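Local coordinates for protein 3-oxosteroid 1-dehydrogenase (Sterolibacterium denitrificans, PDB 7P18) that probably catalyses the FAD-dependent 1,2-dehydrogenation of 3-oxosteroids to 3-oxo-Delta(1)-steroids, passing the electrons to an acceptor, at residues A[37-49]-A[142-154]. Numbering follows the deposited sequence.
Sequences EKSDKYGGTSAVS and LGDEFANLRMAYT. With FAD (flavin-adenine dinucleotide), chain C.
Glu145 O is gripped from opposite faces of its carbonyl plane: Tyr42 OH donates from above at 2.9 Å, and Asn148 N closes the 3-10 turn from below. The contact lays the 142-154 loop against the segment that follows the second strand of the Rossmann-type FAD domain, where Glu37 binds both ribose hydroxyls and Thr45 and Ser46 hold the phosphate next to the adenosine. A single beta bridge joins the backbones, Tyr42 N donating to Asn148 O (3.0 Å) and Arg150 N to Tyr42 O (3.1 Å). Tyr42 CG sits between the backbone N and the carbonyl carbon (chi1 57°), which lays the ring over Asn148 O and Leu149 CA, the latter a CH-pi contact 3.9 Å from the centroid; Arg217 adds a cation-pi interaction. A leucine in place of Tyr42 would probably leave Glu145 O without its side-chain donor and Leu149 CA without a ring face to lie on. Lys41, bent at chi2 (-70°), carries NZ to Ala147 O, 2.9 Å away in the carbonyl plane, and two waters link the same ammonium to Asn148 OD1 and Leu149 O. Arg150 NH2 donates to Ser39 OG at 3.0 Å, the oxygen nearly in the guanidinium plane but the bond bent, while Lys41 CB lies over one face. Ser39 OG also accepts from Lys41 N, an ST turn. A water joins Asp40 OD1 to Arg150 NH2, too far apart for a salt bridge; this carboxylate and, farther off, that of Glu37 would probably favour the positive charge. Another water ties Arg150 NE to Lys41 O, Gly44 N and the ribose O3B of FAD. Farther along, Tyr153, whose OH bonds to Ala294 O, offers a ring face to Val48 CB, and Val48 CG2 meets Tyr153 CE2 at 3.5 Å.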
ATOM      1  N   GLU A  37      17.155  11.341  -0.626  1.00 26.37           N
ATOM      2  CA  GLU A  37      16.102  10.922   0.340  1.00 26.11           C
ATOM      3  C   GLU A  37      16.024  11.956   1.484  1.00 26.79           C
ATOM      4  O   GLU A  37      17.093  12.279   2.058  1.00 24.87           O
ATOM      5  CB  GLU A  37      16.401   9.508   0.853  1.00 26.10           C
ATOM      6  CG  GLU A  37      15.563   9.095   2.073  1.00 25.62           C
ATOM      7  CD  GLU A  37      14.071   9.149   1.897  1.00 25.72           C
ATOM      8  OE1 GLU A  37      13.602   8.736   0.788  1.00 26.82           O
ATOM      9  OE2 GLU A  37      13.371   9.586   2.859  1.00 27.08           O
ATOM     10  N   LYS A  38      14.822  12.475   1.741  1.00 25.77           N
ATOM     11  CA  LYS A  38      14.497  13.497   2.771  1.00 27.02           C
ATOM     12  C   LYS A  38      14.884  12.952   4.150  1.00 29.42           C
ATOM     13  O   LYS A  38      15.513  13.708   4.896  1.00 25.27           O
ATOM     14  CB  LYS A  38      13.020  13.887   2.687  1.00 28.40           C
ATOM     15  CG  LYS A  38      12.388  14.659   3.850  1.00 28.73           C
ATOM     16  CD  LYS A  38      10.967  14.985   3.418  1.00 28.62           C
ATOM     17  CE  LYS A  38      10.093  15.599   4.461  1.00 30.13           C
ATOM     18  NZ  LYS A  38       8.852  16.109   3.866  1.00 30.80           N
ATOM     19  N   SER A  39      14.575  11.686   4.435  1.00 26.24           N
ATOM     20  CA  SER A  39      14.562  11.142   5.815  1.00 27.74           C
ATOM     21  C   SER A  39      15.893  10.455   6.097  1.00 26.17           C
ATOM     22  O   SER A  39      16.763  10.397   5.209  1.00 28.51           O
ATOM     23  CB  SER A  39      13.375  10.238   6.059  1.00 28.84           C
ATOM     24  OG  SER A  39      13.647   8.920   5.641  1.00 25.22           O
ATOM     25  N   ASP A  40      16.012   9.918   7.306  1.00 28.12           N
ATOM     26  CA  ASP A  40      17.204   9.201   7.824  1.00 29.37           C
ATOM     27  C   ASP A  40      17.176   7.753   7.347  1.00 27.70           C
ATOM     28  O   ASP A  40      18.150   7.050   7.615  1.00 30.46           O
ATOM     29  CB  ASP A  40      17.240   9.251   9.366  1.00 32.39           C
ATOM     30  CG  ASP A  40      15.988   8.716  10.034  1.00 35.72           C
ATOM     31  OD1 ASP A  40      14.859   9.122   9.644  1.00 39.88           O
ATOM     32  OD2 ASP A  40      16.126   7.877  10.922  1.00 45.00           O
ATOM     33  N   LYS A  41      16.103   7.316   6.657  1.00 28.42           N
ATOM     34  CA  LYS A  41      15.957   5.900   6.212  1.00 25.55           C
ATOM     35  C   LYS A  41      15.607   5.874   4.710  1.00 23.57           C
ATOM     36  O   LYS A  41      14.956   6.815   4.261  1.00 23.64           O
ATOM     37  CB  LYS A  41      14.860   5.172   6.986  1.00 26.57           C
ATOM     38  CG  LYS A  41      14.963   5.178   8.511  1.00 28.06           C
ATOM     39  CD  LYS A  41      16.117   4.339   9.044  1.00 28.07           C
ATOM     40  CE  LYS A  41      16.291   4.435  10.553  1.00 29.45           C
ATOM     41  NZ  LYS A  41      17.533   3.732  10.974  1.00 30.40           N
ATOM     42  N   TYR A  42      16.013   4.831   3.983  1.00 25.58           N
ATOM     43  CA  TYR A  42      15.578   4.594   2.575  1.00 25.70           C
ATOM     44  C   TYR A  42      14.357   3.660   2.579  1.00 25.27           C
ATOM     45  O   TYR A  42      14.193   2.860   3.531  1.00 25.38           O
ATOM     46  CB  TYR A  42      16.697   4.045   1.693  1.00 25.59           C
ATOM     47  CG  TYR A  42      17.343   2.771   2.162  1.00 30.53           C
ATOM     48  CD1 TYR A  42      16.778   1.543   1.870  1.00 28.45           C
ATOM     49  CD2 TYR A  42      18.523   2.787   2.899  1.00 28.99           C
ATOM     50  CE1 TYR A  42      17.357   0.368   2.301  1.00 27.23           C
ATOM     51  CE2 TYR A  42      19.110   1.609   3.334  1.00 25.83           C
ATOM     52  CZ  TYR A  42      18.525   0.400   3.031  1.00 25.06           C
ATOM     53  OH  TYR A  42      19.078  -0.770   3.424  1.00 29.21           O
ATOM     54  N   GLY A  43      13.517   3.765   1.544  1.00 24.60           N
ATOM     55  CA  GLY A  43      12.434   2.791   1.304  1.00 25.02           C
ATOM     56  C   GLY A  43      11.053   3.377   1.438  1.00 25.18           C
ATOM     57  O   GLY A  43      10.165   2.883   0.734  1.00 25.62           O
ATOM     58  N   GLY A  44      10.853   4.408   2.271  1.00 24.96           N
ATOM     59  CA  GLY A  44       9.550   5.099   2.394  1.00 24.58           C
ATOM     60  C   GLY A  44       8.400   4.155   2.709  1.00 23.59           C
ATOM     61  O   GLY A  44       8.638   3.109   3.342  1.00 24.74           O
ATOM     62  N   THR A  45       7.182   4.485   2.271  1.00 22.39           N
ATOM     63  CA  THR A  45       5.983   3.625   2.505  1.00 23.50           C
ATOM     64  C   THR A  45       6.234   2.265   1.862  1.00 23.86           C
ATOM     65  O   THR A  45       5.749   1.254   2.381  1.00 21.90           O
ATOM     66  CB  THR A  45       4.700   4.248   1.953  1.00 22.08           C
ATOM     67  OG1 THR A  45       4.639   5.650   2.261  1.00 23.94           O
ATOM     68  CG2 THR A  45       3.480   3.529   2.476  1.00 20.83           C
ATOM     69  N   SER A  46       6.991   2.249   0.759  1.00 23.80           N
ATOM     70  CA  SER A  46       7.255   1.009  -0.003  1.00 22.23           C
ATOM     71  C   SER A  46       7.819  -0.036   0.976  1.00 21.89           C
ATOM     72  O   SER A  46       7.384  -1.208   0.965  1.00 23.78           O
ATOM     73  CB  SER A  46       8.195   1.338  -1.163  1.00 21.91           C
ATOM     74  OG  SER A  46       7.630   2.308  -2.047  1.00 20.86           O
ATOM     75  N   ALA A  47       8.750   0.390   1.823  1.00 22.01           N
ATOM     76  CA  ALA A  47       9.483  -0.500   2.753  1.00 23.74           C
ATOM     77  C   ALA A  47       8.541  -1.134   3.785  1.00 25.69           C
ATOM     78  O   ALA A  47       8.844  -2.259   4.226  1.00 27.80           O
ATOM     79  CB  ALA A  47      10.594   0.279   3.402  1.00 23.52           C
ATOM     80  N   VAL A  48       7.461  -0.447   4.176  1.00 24.80           N
ATOM     81  CA  VAL A  48       6.526  -0.923   5.233  1.00 24.41           C
ATOM     82  C   VAL A  48       5.287  -1.563   4.602  1.00 24.93           C
ATOM     83  O   VAL A  48       4.335  -1.853   5.323  1.00 24.53           O
ATOM     84  CB  VAL A  48       6.197   0.216   6.229  1.00 25.18           C
ATOM     85  CG1 VAL A  48       7.463   0.733   6.884  1.00 24.65           C
ATOM     86  CG2 VAL A  48       5.402   1.345   5.616  1.00 26.71           C
ATOM     87  N   SER A  49       5.318  -1.821   3.290  1.00 24.59           N
ATOM     88  CA  SER A  49       4.169  -2.305   2.507  1.00 22.49           C
ATOM     89  C   SER A  49       4.201  -3.822   2.414  1.00 22.33           C
ATOM     90  O   SER A  49       5.149  -4.424   2.932  1.00 23.95           O
ATOM     91  CB  SER A  49       4.171  -1.668   1.130  1.00 23.27           C
ATOM     92  OG  SER A  49       5.127  -2.276   0.296  1.00 21.84           O
ATOM     93  N   LEU A 142      23.308  -6.415   2.607  1.00 33.49           N
ATOM     94  CA  LEU A 142      23.393  -4.937   2.665  1.00 35.33           C
ATOM     95  C   LEU A 142      24.633  -4.447   3.441  1.00 36.43           C
ATOM     96  O   LEU A 142      24.923  -3.233   3.349  1.00 32.25           O
ATOM     97  CB  LEU A 142      22.117  -4.404   3.314  1.00 36.56           C
ATOM     98  CG  LEU A 142      20.849  -4.638   2.490  1.00 32.98           C
ATOM     99  CD1 LEU A 142      19.641  -4.327   3.340  1.00 32.38           C
ATOM    100  CD2 LEU A 142      20.886  -3.796   1.220  1.00 34.82           C
ATOM    101  N   GLY A 143      25.306  -5.313   4.201  1.00 38.43           N
ATOM    102  CA  GLY A 143      26.329  -4.874   5.172  1.00 38.14           C
ATOM    103  C   GLY A 143      25.788  -3.744   6.043  1.00 35.62           C
ATOM    104  O   GLY A 143      24.622  -3.840   6.508  1.00 35.84           O
ATOM    105  N   ASP A 144      26.566  -2.669   6.199  1.00 39.08           N
ATOM    106  CA  ASP A 144      26.249  -1.572   7.146  1.00 40.36           C
ATOM    107  C   ASP A 144      25.013  -0.787   6.671  1.00 38.88           C
ATOM    108  O   ASP A 144      24.405  -0.118   7.518  1.00 36.95           O
ATOM    109  CB  ASP A 144      27.456  -0.661   7.359  1.00 48.03           C
ATOM    110  CG  ASP A 144      28.603  -1.347   8.080  1.00 48.22           C
ATOM    111  OD1 ASP A 144      28.343  -2.183   8.967  1.00 51.61           O
ATOM    112  OD2 ASP A 144      29.741  -1.043   7.731  1.00 59.65           O
ATOM    113  N   GLU A 145      24.595  -0.909   5.402  1.00 37.68           N
ATOM    114  CA  GLU A 145      23.383  -0.188   4.900  1.00 33.84           C
ATOM    115  C   GLU A 145      22.096  -0.789   5.467  1.00 30.22           C
ATOM    116  O   GLU A 145      21.049  -0.101   5.429  1.00 30.74           O
ATOM    117  CB  GLU A 145      23.403  -0.101   3.374  1.00 35.04           C
ATOM    118  CG  GLU A 145      24.412   0.918   2.866  1.00 39.45           C
ATOM    119  CD  GLU A 145      24.214   2.332   3.387  1.00 40.31           C
ATOM    120  OE1 GLU A 145      23.079   2.673   3.805  1.00 44.33           O
ATOM    121  OE2 GLU A 145      25.206   3.066   3.422  1.00 45.74           O
ATOM    122  N   PHE A 146      22.135  -1.986   6.049  1.00 32.65           N
ATOM    123  CA  PHE A 146      20.982  -2.530   6.792  1.00 34.90           C
ATOM    124  C   PHE A 146      20.531  -1.522   7.855  1.00 33.62           C
ATOM    125  O   PHE A 146      19.309  -1.358   8.053  1.00 33.30           O
ATOM    126  CB  PHE A 146      21.287  -3.904   7.381  1.00 35.55           C
ATOM    127  CG  PHE A 146      20.140  -4.450   8.187  1.00 35.19           C
ATOM    128  CD1 PHE A 146      18.914  -4.689   7.584  1.00 34.05           C
ATOM    129  CD2 PHE A 146      20.266  -4.671   9.558  1.00 38.37           C
ATOM    130  CE1 PHE A 146      17.847  -5.179   8.309  1.00 35.32           C
ATOM    131  CE2 PHE A 146      19.177  -5.106  10.294  1.00 36.71           C
ATOM    132  CZ  PHE A 146      17.989  -5.400   9.665  1.00 40.58           C
ATOM    133  N   ALA A 147      21.469  -0.788   8.464  1.00 32.87           N
ATOM    134  CA  ALA A 147      21.169   0.157   9.567  1.00 35.13           C
ATOM    135  C   ALA A 147      20.211   1.255   9.091  1.00 34.29           C
ATOM    136  O   ALA A 147      19.500   1.809   9.931  1.00 34.53           O
ATOM    137  CB  ALA A 147      22.458   0.755  10.111  1.00 35.15           C
ATOM    138  N   ASN A 148      20.184   1.547   7.783  1.00 32.64           N
ATOM    139  CA  ASN A 148      19.422   2.686   7.202  1.00 29.16           C
ATOM    140  C   ASN A 148      18.136   2.242   6.486  1.00 28.52           C
ATOM    141  O   ASN A 148      17.435   3.133   5.948  1.00 29.97           O
ATOM    142  CB  ASN A 148      20.342   3.485   6.282  1.00 31.62           C
ATOM    143  CG  ASN A 148      21.517   4.077   7.033  1.00 36.55           C
ATOM    144  OD1 ASN A 148      21.343   4.611   8.136  1.00 30.58           O
ATOM    145  ND2 ASN A 148      22.691   4.014   6.415  1.00 32.22           N
ATOM    146  N   LEU A 149      17.789   0.953   6.517  1.00 28.57           N
ATOM    147  CA  LEU A 149      16.495   0.442   5.979  1.00 29.47           C
ATOM    148  C   LEU A 149      15.353   0.915   6.884  1.00 28.83           C
ATOM    149  O   LEU A 149      15.438   0.723   8.141  1.00 28.89           O
ATOM    150  CB  LEU A 149      16.544  -1.085   5.893  1.00 28.38           C
ATOM    151  CG  LEU A 149      15.243  -1.813   5.529  1.00 30.67           C
ATOM    152  CD1 LEU A 149      14.747  -1.441   4.138  1.00 29.19           C
ATOM    153  CD2 LEU A 149      15.442  -3.314   5.606  1.00 31.12           C
ATOM    154  N   ARG A 150      14.310   1.498   6.296  1.00 25.58           N
ATOM    155  CA  ARG A 150      13.036   1.744   7.026  1.00 25.60           C
ATOM    156  C   ARG A 150      12.448   0.389   7.396  1.00 28.05           C
ATOM    157  O   ARG A 150      12.210  -0.417   6.467  1.00 27.56           O
ATOM    158  CB  ARG A 150      12.041   2.584   6.217  1.00 25.63           C
ATOM    159  CG  ARG A 150      10.787   2.941   7.006  1.00 24.57           C
ATOM    160  CD  ARG A 150       9.996   4.068   6.365  1.00 25.78           C
ATOM    161  NE  ARG A 150      10.792   5.289   6.277  1.00 26.28           N
ATOM    162  CZ  ARG A 150      10.956   6.150   7.293  1.00 28.81           C
ATOM    163  NH1 ARG A 150      10.390   5.894   8.467  1.00 26.80           N
ATOM    164  NH2 ARG A 150      11.713   7.225   7.155  1.00 26.79           N
ATOM    165  N   MET A 151      12.272   0.082   8.687  1.00 27.12           N
ATOM    166  CA  MET A 151      12.009  -1.316   9.109  1.00 28.03           C
ATOM    167  C   MET A 151      10.516  -1.609   9.060  1.00 26.73           C
ATOM    168  O   MET A 151       9.682  -0.707   9.308  1.00 28.98           O
ATOM    169  CB  MET A 151      12.575  -1.613  10.499  1.00 32.84           C
ATOM    170  CG  MET A 151      14.080  -1.481  10.554  1.00 29.78           C
ATOM    171  SD  MET A 151      15.036  -2.613   9.516  1.00 33.64           S
ATOM    172  CE  MET A 151      14.412  -4.185  10.076  1.00 36.62           C
ATOM    173  N   ALA A 152      10.198  -2.850   8.735  1.00 26.31           N
ATOM    174  CA  ALA A 152       8.828  -3.393   8.676  1.00 29.42           C
ATOM    175  C   ALA A 152       8.127  -3.119  10.010  1.00 31.59           C
ATOM    176  O   ALA A 152       8.759  -3.258  11.082  1.00 28.39           O
ATOM    177  CB  ALA A 152       8.858  -4.871   8.347  1.00 27.87           C
ATOM    178  N   TYR A 153       6.855  -2.750   9.938  1.00 32.17           N
ATOM    179  CA  TYR A 153       5.931  -2.694  11.099  1.00 34.85           C
ATOM    180  C   TYR A 153       5.842  -4.101  11.721  1.00 40.56           C
ATOM    181  O   TYR A 153       5.758  -5.107  10.988  1.00 36.95           O
ATOM    182  CB  TYR A 153       4.577  -2.150  10.657  1.00 36.30           C
ATOM    183  CG  TYR A 153       4.545  -0.753  10.075  1.00 37.50           C
ATOM    184  CD1 TYR A 153       5.354   0.280  10.540  1.00 38.95           C
ATOM    185  CD2 TYR A 153       3.623  -0.442   9.085  1.00 35.36           C
ATOM    186  CE1 TYR A 153       5.261   1.570  10.027  1.00 33.12           C
ATOM    187  CE2 TYR A 153       3.517   0.840   8.570  1.00 33.51           C
ATOM    188  CZ  TYR A 153       4.339   1.853   9.038  1.00 33.93           C
ATOM    189  OH  TYR A 153       4.184   3.119   8.515  1.00 33.66           O
ATOM    190  N   THR A 154       5.920  -4.214  13.047  1.00 41.52           N
ATOM    191  CA  THR A 154       6.198  -5.513  13.732  1.00 43.38           C
ATOM    192  C   THR A 154       4.999  -6.446  13.526  1.00 43.02           C
ATOM    193  O   THR A 154       5.192  -7.676  13.569  1.00 49.91           O
ATOM    194  CB  THR A 154       6.544  -5.320  15.221  1.00 48.44           C
ATOM    195  OG1 THR A 154       5.384  -4.763  15.830  1.00 51.19           O
ATOM    196  CG2 THR A 154       7.742  -4.429  15.463  1.00 52.68           C
TER
HETATM  197  PA  FAD C 601       7.161   6.048  -0.854  1.00 22.25           P
HETATM  198  O1A FAD C 601       7.347   4.575  -0.897  1.00 20.93           O
HETATM  199  O2A FAD C 601       6.548   6.525   0.435  1.00 21.24           O
HETATM  200  O5B FAD C 601       8.582   6.709  -1.083  1.00 22.27           O
HETATM  201  C5B FAD C 601       8.682   8.157  -1.115  1.00 21.40           C
HETATM  202  C4B FAD C 601       9.990   8.546  -0.496  1.00 20.82           C
HETATM  203  O4B FAD C 601      10.267   9.935  -0.822  1.00 24.47           O
HETATM  204  C3B FAD C 601      10.061   8.441   1.042  1.00 22.05           C
HETATM  205  O3B FAD C 601      11.217   7.719   1.455  1.00 22.28           O
HETATM  206  C2B FAD C 601      10.083   9.902   1.498  1.00 24.19           C
HETATM  207  O2B FAD C 601      10.678  10.075   2.777  1.00 23.55           O
HETATM  208  C1B FAD C 601      10.770  10.586   0.316  1.00 23.41           C
HETATM  209  N9A FAD C 601      10.525  12.026   0.213  1.00 24.23           N
HETATM  210  C8A FAD C 601       9.407  12.735   0.546  1.00 22.74           C
HETATM  211  N7A FAD C 601       9.576  14.048   0.415  1.00 24.82           N
HETATM  212  C5A FAD C 601      10.868  14.186  -0.076  1.00 22.91           C
HETATM  213  C6A FAD C 601      11.641  15.312  -0.433  1.00 22.67           C
HETATM  214  N6A FAD C 601      11.238  16.580  -0.287  1.00 22.78           N
HETATM  215  N1A FAD C 601      12.892  15.086  -0.884  1.00 22.24           N
HETATM  216  C2A FAD C 601      13.315  13.822  -0.988  1.00 23.26           C
HETATM  217  N3A FAD C 601      12.710  12.690  -0.614  1.00 23.85           N
HETATM  218  C4A FAD C 601      11.460  12.950  -0.189  1.00 24.95           C
HETATM  219  N1  FAD C 601       0.733  -0.909  -2.317  1.00 21.16           N
HETATM  220  C2  FAD C 601       0.866  -1.926  -3.199  1.00 23.27           C
HETATM  221  O2  FAD C 601       0.739  -1.732  -4.422  1.00 21.63           O
HETATM  222  N3  FAD C 601       1.168  -3.166  -2.799  1.00 21.91           N
HETATM  223  C4  FAD C 601       1.089  -3.553  -1.477  1.00 24.80           C
HETATM  224  O4  FAD C 601       1.484  -4.674  -1.173  1.00 23.17           O
HETATM  225  C4X FAD C 601       0.919  -2.532  -0.505  1.00 24.67           C
HETATM  226  N5  FAD C 601       0.878  -2.854   0.777  1.00 24.67           N
HETATM  227  C5X FAD C 601       0.790  -1.828   1.689  1.00 22.08           C
HETATM  228  C6  FAD C 601       0.840  -2.135   3.069  1.00 25.62           C
HETATM  229  C7  FAD C 601       0.893  -1.137   4.033  1.00 25.05           C
HETATM  230  C7M FAD C 601       0.978  -1.488   5.505  1.00 24.43           C
HETATM  231  C8  FAD C 601       0.954   0.205   3.621  1.00 23.71           C
HETATM  232  C8M FAD C 601       1.041   1.318   4.650  1.00 27.91           C
HETATM  233  C9  FAD C 601       0.821   0.520   2.283  1.00 22.55           C
HETATM  234  C9A FAD C 601       0.791  -0.475   1.286  1.00 23.19           C
HETATM  235  N10 FAD C 601       0.678  -0.185  -0.083  1.00 22.20           N
HETATM  236  C10 FAD C 601       0.768  -1.200  -1.027  1.00 23.65           C
HETATM  237  C1' FAD C 601       0.732   1.200  -0.563  1.00 20.37           C
HETATM  238  C2' FAD C 601       2.179   1.551  -0.973  1.00 20.47           C
HETATM  239  O2' FAD C 601       3.122   1.291   0.066  1.00 19.97           O
HETATM  240  C3' FAD C 601       2.331   3.009  -1.440  1.00 19.24           C
HETATM  241  O3' FAD C 601       1.211   3.434  -2.220  1.00 20.05           O
HETATM  242  C4' FAD C 601       3.634   3.200  -2.187  1.00 20.17           C
HETATM  243  O4' FAD C 601       4.686   2.729  -1.356  1.00 21.86           O
HETATM  244  C5' FAD C 601       3.903   4.629  -2.606  1.00 20.20           C
HETATM  245  O5' FAD C 601       5.217   4.632  -3.198  1.00 20.79           O
HETATM  246  P   FAD C 601       5.941   6.007  -3.527  1.00 21.66           P
HETATM  247  O1P FAD C 601       7.232   5.569  -4.074  1.00 21.93           O
HETATM  248  O2P FAD C 601       5.075   6.957  -4.224  1.00 20.91           O
HETATM  249  O3P FAD C 601       6.231   6.632  -2.042  1.00 22.35           O
HETATM  250  O   HOH W   1      19.444   5.397   9.664  1.00 32.55           O
HETATM  251  O   HOH W   2      12.096   8.553   9.618  1.00 35.83           O
HETATM  252  O   HOH W   3      12.270   6.352   3.945  1.00 24.00           O
HETATM  253  O   HOH W   4      16.698   1.015  10.426  1.00 30.62           O
HETATM  254  O   HOH W   5       5.786  -3.296   7.393  1.00 31.92           O